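Side-chain contacts in aminotransferase (Neisseria meningitidis Z2491, PDB 3JTX), which probably transfers amino groups between amino acids and keto acids with the help of pyridoxal 5'-phosphate, as a class I/II aminotransferase: residues M30-L35 with N344-A349; Q304-R309 with A382-A387; K332-D335 with A340-R343. All coordinates share one frame; numbering follows the deposited sequence.

Contacts 1 and 2 touch directly: V33 CG1 lies 3.7 Å from T383 CG2 and L35 CD1 4.0 Å from A387 CB, so the strand at 33-34 and helix 381-394 are packed together although the two centres are 16 Å apart. Contact 3 is joined to contact 1 through helix 338-349, whose residues 340-343 run straight on into 344-349; their centres are 14 Å apart. Contacts 2 and 3 do not meet, with nearest atoms about 9 Å apart. None of the three includes K245, the lysine bound to pyridoxal phosphate as an aldimine. Contacts 1 and 2 join segments far apart in sequence, whereas contact 3 closes a short strand-to-helix turn.

Contact 1: M30-L35 with N344-A349; sequences MEAVPL and NLWQKA
K348 meets M30 through its backbone and N344 through its side chain, and the second of these is the shortest polar link here: K348 NZ donates to N344 OD1 over 2.7 Å. The ammonium approaches in the carbonyl plane, on a lone pair of the amide oxygen, with a C=O...N angle of 145°. The lysine chain is folded at chi1 and chi2, straight at chi3 and bent again at chi4, which returns NZ to N344 one turn back along the helix. This bond therefore lies wholly within 344-349, and the meeting with 30-35 is left to van der Waals contact.

M30, present as selenomethionine, reaches over the backbone of the last residues of 344-349. Its SE rests 3.7 Å from A349 C and equally near A349 CA, while the methyl CE lies 3.7 Å from K348 O. A349 turns its own CB away from the incoming chain, which is why the selenium meets main-chain atoms rather than a methyl group.

The second touch is apolar and edge-on. A32 CB sits in the plane of the W346 indole, against the six-membered ring at CZ3, 3.9 Å away. With CG anti to the backbone N (chi1 174°), W346 carries its ring toward the loop even though its CB does not point there. At the far side of the indole, NE1 donates to I24 O, which helps to fix the ring's orientation.

This surface contact brings the N-terminal segment onto helix 338-349. Strand 33-34 pairs in parallel with strand 351-352, just after that helix, and Q352 touches both A32 and W346. L345 faces helix 381-394 through I391 and L394.

Contact 2: Q304-R309 with A382-A387; sequences QEKFER and ATCVKA
R309 and V385 make the larger part of the van der Waals contact, an aliphatic branch laid on a flat cation. V385 CG2 sits over the centre of one guanidinium face, 3.8 Å from R309 CZ, and also touches the arginine's aliphatic part at CB. CG1 adds a looser touch to NH2 at 4.1 Å. The arginine chain is extended at chi2 but bends at chi3 (62°), which turns the guanidinium face toward V385. The two side chains cross obliquely, and V385 meets a flat face without competing for any N-H of the group. The methyl thus packs on one face of the guanidinium of an exposed arginine.

The other van der Waals meeting is between K306 and C384. Here the lysine methylene CD lies 4.0 Å from C384 SG, so the long aliphatic shaft passes the thiol while the charged end continues beyond it.

Hydrogen bonding takes place around these touches. K306 NZ is gripped by A379 O, L377 O and H42 NE2, which satisfy a buried ammonium and set the course of the chain past C384. One turn apart on its own helix, Q304 NE2 donates to E308 OE2 at 2.7 Å, meeting the carboxylate from above its plane with an N-H...O angle of 141°. Q304 OE1 in turn accepts from D216 N.

The contact packs helix 294-314 against helix 381-394. V310 and I313 of the former extend it alongside C384 and V385, and V381 of the latter touches K306 and R309. F307 faces another way, toward F215 and the loop residues L322 and P323.

Contact 3: K332-D335 with A340-R343; sequences KVPD and AFAR
V333 and F341 bring their CA atoms to within 7.2 Å where the chain, extended through V333 as it leaves strand 328-332, bends at P334 before turning back into a helix. Both residues direct CB toward the opposite segment, and between them they form the heart of the contact.

The valine presents its two methyls as a fork. V333 CG1 lies 3.8 Å from F341 CD1, on the same side of the ring plane as CG2, while V333 CG2 comes over that ring face, 4.0 Å from F341 CG. Both branches also reach F341 CB, so the valine grips the root of the phenylalanine rather than its far end. Each side chain points the opposite way as it passes the other. F341 holds CG anti to its main-chain nitrogen (chi1 -162°), and with chi2 at 82° the ring is turned to offer a face to CG2.

P334 adds a looser touch, its CD approaching F341 CE1 obliquely at 4.5 Å. V333 thus meets CD1 and P334 the adjoining CE1. The packing is entirely apolar. Hydrogen bonds shape the connection instead: D335 OD1 accepts from D337 N, and D337 OD1 from A340 N in the first turn of the helix.

In the fold, this is the short link from strand 328-332 to helix 338-349, folded so that the start of the helix packs against the chain that leads into it. V373 of strand 372-376 touches both V333 and F341, the Y395 ring meets that of F341 with planes at about 35°, and P334 leans on F318.

Contact 1: M30-L35 with N344-A349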
loop_
_atom_site.group_PDB
_atom_site.type_symbol
_atom_site.label_atom_id
_atom_site.label_comp_id
_atom_site.label_asym_id
_atom_site.label_seq_id
_atom_site.Cartn_x
_atom_site.Cartn_y
_atom_site.Cartn_z
HETATM N N MSE A 30 -6.176 -2.525 39.887
HETATM C CA MSE A 30 -7.309 -2.435 38.972
HETATM C C MSE A 30 -6.812 -2.489 37.557
HETATM O O MSE A 30 -6.030 -1.633 37.168
HETATM C CB MSE A 30 -8.041 -1.111 39.157
HETATM C CG MSE A 30 -9.034 -1.118 40.267
HETATM SE SE MSE A 30 -10.410 0.249 39.949
HETATM C CE MSE A 30 -10.712 0.610 41.832
ATOM N N GLU A 31 -7.283 -3.478 36.795
ATOM C CA GLU A 31 -6.851 -3.672 35.424
ATOM C C GLU A 31 -7.487 -2.570 34.581
ATOM O O GLU A 31 -8.676 -2.307 34.714
ATOM C CB GLU A 31 -7.327 -5.042 34.924
ATOM C CG GLU A 31 -6.902 -5.436 33.518
ATOM C CD GLU A 31 -7.590 -6.728 33.053
ATOM O OE1 GLU A 31 -8.146 -7.470 33.902
ATOM O OE2 GLU A 31 -7.575 -7.000 31.833
ATOM N N ALA A 32 -6.689 -1.913 33.755
ATOM C CA ALA A 32 -7.203 -0.858 32.878
ATOM C C ALA A 32 -8.290 -1.450 31.969
ATOM O O ALA A 32 -8.166 -2.600 31.520
ATOM C CB ALA A 32 -6.074 -0.259 32.046
ATOM N N VAL A 33 -9.349 -0.678 31.710
ATOM C CA VAL A 33 -10.446 -1.117 30.843
ATOM C C VAL A 33 -10.416 -0.259 29.559
ATOM O O VAL A 33 -10.817 0.914 29.578
ATOM C CB VAL A 33 -11.819 -0.991 31.540
ATOM C CG1 VAL A 33 -12.911 -1.615 30.684
ATOM C CG2 VAL A 33 -11.819 -1.666 32.928
ATOM N N PRO A 34 -9.913 -0.833 28.460
ATOM C CA PRO A 34 -9.673 -0.019 27.269
ATOM C C PRO A 34 -10.928 0.135 26.426
ATOM O O PRO A 34 -11.218 -0.717 25.583
ATOM C CB PRO A 34 -8.597 -0.810 26.520
ATOM C CG PRO A 34 -8.914 -2.231 26.842
ATOM C CD PRO A 34 -9.356 -2.195 28.307
ATOM N N LEU A 35 -11.686 1.200 26.666
ATOM C CA LEU A 35 -12.874 1.486 25.842
ATOM C C LEU A 35 -12.629 2.651 24.889
ATOM O O LEU A 35 -13.552 3.116 24.196
ATOM C CB LEU A 35 -14.087 1.776 26.719
ATOM C CG LEU A 35 -14.409 0.770 27.837
ATOM C CD1 LEU A 35 -15.595 1.262 28.625
ATOM C CD2 LEU A 35 -14.660 -0.654 27.316
ATOM N N ASN A 344 -11.832 11.397 35.463
ATOM C CA ASN A 344 -12.477 10.789 36.648
ATOM C C ASN A 344 -12.626 9.264 36.516
ATOM O O ASN A 344 -12.361 8.508 37.470
ATOM C CB ASN A 344 -13.826 11.467 36.905
ATOM C CG ASN A 344 -14.439 11.090 38.242
ATOM O OD1 ASN A 344 -13.745 10.986 39.252
ATOM N ND2 ASN A 344 -15.755 10.891 38.256
ATOM N N LEU A 345 -13.012 8.799 35.336
ATOM C CA LEU A 345 -13.161 7.360 35.104
ATOM C C LEU A 345 -11.833 6.629 35.233
ATOM O O LEU A 345 -11.793 5.491 35.711
ATOM C CB LEU A 345 -13.771 7.074 33.726
ATOM C CG LEU A 345 -15.238 7.480 33.507
ATOM C CD1 LEU A 345 -15.792 6.750 32.277
ATOM C CD2 LEU A 345 -16.089 7.248 34.706
ATOM N N TRP A 346 -10.756 7.283 34.785
ATOM C CA TRP A 346 -9.414 6.706 34.873
ATOM C C TRP A 346 -8.923 6.665 36.310
ATOM O O TRP A 346 -8.468 5.613 36.782
ATOM C CB TRP A 346 -8.432 7.479 33.987
ATOM C CG TRP A 346 -7.028 7.031 34.144
ATOM C CD1 TRP A 346 -5.996 7.744 34.702
ATOM C CD2 TRP A 346 -6.480 5.776 33.748
ATOM N NE1 TRP A 346 -4.842 7.006 34.662
ATOM C CE2 TRP A 346 -5.104 5.800 34.074
ATOM C CE3 TRP A 346 -7.015 4.632 33.144
ATOM C CZ2 TRP A 346 -4.261 4.715 33.839
ATOM C CZ3 TRP A 346 -6.174 3.559 32.894
ATOM C CH2 TRP A 346 -4.808 3.605 33.249
ATOM N N GLN A 347 -9.027 7.798 37.006
ATOM C CA GLN A 347 -8.532 7.901 38.373
ATOM C C GLN A 347 -9.317 7.015 39.334
ATOM O O GLN A 347 -8.738 6.468 40.268
ATOM C CB GLN A 347 -8.585 9.353 38.875
ATOM C CG GLN A 347 -7.983 9.543 40.291
ATOM C CD GLN A 347 -8.177 10.953 40.840
ATOM O OE1 GLN A 347 -8.733 11.821 40.169
ATOM N NE2 GLN A 347 -7.715 11.182 42.057
ATOM N N LYS A 348 -10.629 6.892 39.126
ATOM C CA LYS A 348 -11.476 6.152 40.073
ATOM C C LYS A 348 -11.663 4.673 39.720
ATOM O O LYS A 348 -11.909 3.875 40.610
ATOM C CB LYS A 348 -12.863 6.780 40.184
ATOM C CG LYS A 348 -12.892 8.228 40.627
ATOM C CD LYS A 348 -12.634 8.390 42.100
ATOM C CE LYS A 348 -12.674 9.864 42.520
ATOM N NZ LYS A 348 -13.791 10.668 41.900
ATOM N N ALA A 349 -11.584 4.315 38.438
ATOM C CA ALA A 349 -11.972 2.955 37.995
ATOM C C ALA A 349 -11.048 2.315 36.966
ATOM O O ALA A 349 -11.312 1.202 36.497
ATOM C CB ALA A 349 -13.396 2.981 37.462
#

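Contact 2: Q304-R309 with A382-A387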
loop_
_atom_site.group_PDB
_atom_site.type_symbol
_atom_site.label_atom_id
_atom_site.label_comp_id
_atom_site.label_asym_id
_atom_site.label_seq_id
_atom_site.Cartn_x
_atom_site.Cartn_y
_atom_site.Cartn_z
ATOM N N GLN A 304 -24.455 -7.142 19.705
ATOM C CA GLN A 304 -25.852 -7.031 20.128
ATOM C C GLN A 304 -26.022 -7.316 21.629
ATOM O O GLN A 304 -26.689 -6.557 22.341
ATOM C CB GLN A 304 -26.719 -7.993 19.302
ATOM C CG GLN A 304 -28.163 -8.161 19.761
ATOM C CD GLN A 304 -29.144 -7.177 19.131
ATOM O OE1 GLN A 304 -29.091 -6.895 17.931
ATOM N NE2 GLN A 304 -30.070 -6.677 19.943
ATOM N N GLU A 305 -25.417 -8.403 22.100
ATOM C CA GLU A 305 -25.529 -8.799 23.506
ATOM C C GLU A 305 -24.954 -7.696 24.389
ATOM O O GLU A 305 -25.566 -7.284 25.364
ATOM C CB GLU A 305 -24.789 -10.121 23.729
ATOM C CG GLU A 305 -24.851 -10.653 25.147
ATOM C CD GLU A 305 -24.006 -11.915 25.365
ATOM O OE1 GLU A 305 -23.160 -12.255 24.494
ATOM O OE2 GLU A 305 -24.183 -12.547 26.431
ATOM N N LYS A 306 -23.785 -7.180 24.020
ATOM C CA LYS A 306 -23.164 -6.120 24.803
ATOM C C LYS A 306 -24.069 -4.882 24.923
ATOM O O LYS A 306 -24.276 -4.367 26.021
ATOM C CB LYS A 306 -21.820 -5.701 24.188
ATOM C CG LYS A 306 -20.762 -6.800 24.182
ATOM C CD LYS A 306 -19.462 -6.316 23.559
ATOM C CE LYS A 306 -18.705 -7.427 22.836
ATOM N NZ LYS A 306 -17.398 -6.915 22.318
ATOM N N PHE A 307 -24.581 -4.401 23.789
ATOM C CA PHE A 307 -25.409 -3.192 23.765
ATOM C C PHE A 307 -26.733 -3.403 24.502
ATOM O O PHE A 307 -27.196 -2.508 25.200
ATOM C CB PHE A 307 -25.690 -2.739 22.332
ATOM C CG PHE A 307 -24.609 -1.878 21.744
ATOM C CD1 PHE A 307 -24.638 -0.504 21.905
ATOM C CD2 PHE A 307 -23.572 -2.442 21.038
ATOM C CE1 PHE A 307 -23.649 0.295 21.364
ATOM C CE2 PHE A 307 -22.577 -1.657 20.486
ATOM C CZ PHE A 307 -22.617 -0.276 20.652
ATOM N N GLU A 308 -27.334 -4.584 24.322
ATOM C CA GLU A 308 -28.580 -4.936 24.975
ATOM C C GLU A 308 -28.504 -4.782 26.487
ATOM O O GLU A 308 -29.480 -4.401 27.111
ATOM C CB GLU A 308 -28.964 -6.385 24.662
ATOM C CG GLU A 308 -29.789 -6.529 23.434
ATOM C CD GLU A 308 -30.053 -7.982 23.065
ATOM O OE1 GLU A 308 -29.563 -8.900 23.778
ATOM O OE2 GLU A 308 -30.746 -8.190 22.046
ATOM N N ARG A 309 -27.340 -5.087 27.060
ATOM C CA ARG A 309 -27.141 -5.028 28.502
ATOM C C ARG A 309 -26.610 -3.669 28.967
ATOM O O ARG A 309 -27.039 -3.159 30.004
ATOM C CB ARG A 309 -26.213 -6.157 28.931
ATOM C CG ARG A 309 -26.782 -7.534 28.579
ATOM C CD ARG A 309 -25.911 -8.683 29.060
ATOM N NE ARG A 309 -25.773 -8.696 30.519
ATOM C CZ ARG A 309 -24.884 -9.426 31.199
ATOM N NH1 ARG A 309 -24.047 -10.251 30.571
ATOM N NH2 ARG A 309 -24.841 -9.332 32.524
ATOM N N ALA A 382 -18.912 -9.269 29.873
ATOM C CA ALA A 382 -18.760 -9.152 31.322
ATOM C C ALA A 382 -17.988 -7.883 31.671
ATOM O O ALA A 382 -18.384 -7.147 32.569
ATOM C CB ALA A 382 -18.071 -10.396 31.923
ATOM N N THR A 383 -16.910 -7.618 30.932
ATOM C CA THR A 383 -16.100 -6.411 31.142
ATOM C C THR A 383 -16.891 -5.134 30.839
ATOM O O THR A 383 -16.812 -4.155 31.602
ATOM C CB THR A 383 -14.818 -6.452 30.284
ATOM O OG1 THR A 383 -14.044 -7.576 30.685
ATOM C CG2 THR A 383 -13.976 -5.178 30.454
ATOM N N CYS A 384 -17.643 -5.142 29.734
ATOM C CA CYS A 384 -18.445 -3.971 29.337
ATOM C C CYS A 384 -19.535 -3.634 30.354
ATOM O O CYS A 384 -19.743 -2.460 30.684
ATOM C CB CYS A 384 -19.098 -4.180 27.959
ATOM S SG CYS A 384 -17.914 -4.205 26.607
ATOM N N VAL A 385 -20.239 -4.664 30.811
ATOM C CA VAL A 385 -21.329 -4.520 31.767
ATOM C C VAL A 385 -20.799 -3.968 33.085
ATOM O O VAL A 385 -21.373 -3.031 33.645
ATOM C CB VAL A 385 -22.042 -5.875 32.001
ATOM C CG1 VAL A 385 -22.905 -5.850 33.286
ATOM C CG2 VAL A 385 -22.876 -6.221 30.782
ATOM N N LYS A 386 -19.700 -4.536 33.569
ATOM C CA LYS A 386 -19.067 -4.023 34.791
ATOM C C LYS A 386 -18.612 -2.574 34.617
ATOM O O LYS A 386 -18.756 -1.776 35.531
ATOM C CB LYS A 386 -17.869 -4.861 35.201
ATOM C CG LYS A 386 -17.166 -4.299 36.420
ATOM C CD LYS A 386 -16.077 -5.208 36.935
ATOM C CE LYS A 386 -15.616 -4.747 38.319
ATOM N NZ LYS A 386 -14.808 -3.507 38.240
ATOM N N ALA A 387 -18.033 -2.253 33.463
ATOM C CA ALA A 387 -17.641 -0.869 33.178
ATOM C C ALA A 387 -18.858 0.068 33.246
ATOM O O ALA A 387 -18.793 1.134 33.868
ATOM C CB ALA A 387 -16.948 -0.774 31.811
#

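Contact 3: K332-D335 with A340-R343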
loop_
_atom_site.group_PDB
_atom_site.type_symbol
_atom_site.label_atom_id
_atom_site.label_comp_id
_atom_site.label_asym_id
_atom_site.label_seq_id
_atom_site.Cartn_x
_atom_site.Cartn_y
_atom_site.Cartn_z
ATOM N N LYS A 332 -23.185 11.396 25.838
ATOM C CA LYS A 332 -23.316 12.782 26.269
ATOM C C LYS A 332 -22.934 12.903 27.745
ATOM O O LYS A 332 -23.515 12.239 28.605
ATOM C CB LYS A 332 -24.750 13.286 26.033
ATOM C CG LYS A 332 -24.945 14.793 26.266
ATOM C CD LYS A 332 -26.412 15.218 26.022
ATOM C CE LYS A 332 -26.771 16.510 26.762
ATOM N NZ LYS A 332 -28.185 16.962 26.509
ATOM N N VAL A 333 -21.944 13.753 28.012
ATOM C CA VAL A 333 -21.445 14.007 29.347
ATOM C C VAL A 333 -22.371 15.021 30.044
ATOM O O VAL A 333 -22.534 16.145 29.555
ATOM C CB VAL A 333 -20.004 14.566 29.296
ATOM C CG1 VAL A 333 -19.525 14.975 30.699
ATOM C CG2 VAL A 333 -19.070 13.530 28.648
ATOM N N PRO A 334 -22.962 14.636 31.186
ATOM C CA PRO A 334 -23.925 15.501 31.883
ATOM C C PRO A 334 -23.512 16.976 32.051
ATOM O O PRO A 334 -24.297 17.863 31.697
ATOM C CB PRO A 334 -24.099 14.802 33.223
ATOM C CG PRO A 334 -23.956 13.335 32.872
ATOM C CD PRO A 334 -22.882 13.299 31.811
ATOM N N ASP A 335 -22.305 17.244 32.547
ATOM C CA ASP A 335 -21.874 18.636 32.763
ATOM C C ASP A 335 -21.103 19.232 31.595
ATOM O O ASP A 335 -20.594 20.342 31.701
ATOM C CB ASP A 335 -21.102 18.795 34.086
ATOM C CG ASP A 335 -19.677 18.209 34.056
ATOM O OD1 ASP A 335 -19.142 17.801 32.995
ATOM O OD2 ASP A 335 -19.076 18.177 35.142
ATOM N N ALA A 340 -12.770 16.133 31.895
ATOM C CA ALA A 340 -12.917 15.836 33.320
ATOM C C ALA A 340 -13.594 14.473 33.517
ATOM O O ALA A 340 -13.248 13.757 34.442
ATOM C CB ALA A 340 -13.696 16.938 34.036
ATOM N N PHE A 341 -14.524 14.122 32.624
ATOM C CA PHE A 341 -15.184 12.803 32.633
ATOM C C PHE A 341 -14.173 11.650 32.453
ATOM O O PHE A 341 -14.124 10.717 33.250
ATOM C CB PHE A 341 -16.243 12.762 31.530
ATOM C CG PHE A 341 -17.255 11.668 31.689
ATOM C CD1 PHE A 341 -18.345 11.836 32.533
ATOM C CD2 PHE A 341 -17.149 10.497 30.964
ATOM C CE1 PHE A 341 -19.291 10.817 32.684
ATOM C CE2 PHE A 341 -18.095 9.483 31.092
ATOM C CZ PHE A 341 -19.165 9.643 31.954
ATOM N N ALA A 342 -13.358 11.735 31.411
ATOM C CA ALA A 342 -12.357 10.714 31.147
ATOM C C ALA A 342 -11.336 10.635 32.291
ATOM O O ALA A 342 -10.921 9.541 32.687
ATOM C CB ALA A 342 -11.660 10.971 29.808
ATOM N N ARG A 343 -10.937 11.789 32.817
ATOM C CA ARG A 343 -9.991 11.838 33.930
ATOM C C ARG A 343 -10.560 11.167 35.180
ATOM O O ARG A 343 -9.850 10.433 35.862
ATOM C CB ARG A 343 -9.578 13.276 34.232
ATOM C CG ARG A 343 -8.553 13.787 33.239
ATOM C CD ARG A 343 -8.235 15.248 33.449
ATOM N NE ARG A 343 -7.133 15.646 32.581
ATOM C CZ ARG A 343 -6.810 16.898 32.272
ATOM N NH1 ARG A 343 -7.509 17.930 32.725
ATOM N NH2 ARG A 343 -5.784 17.104 31.470
#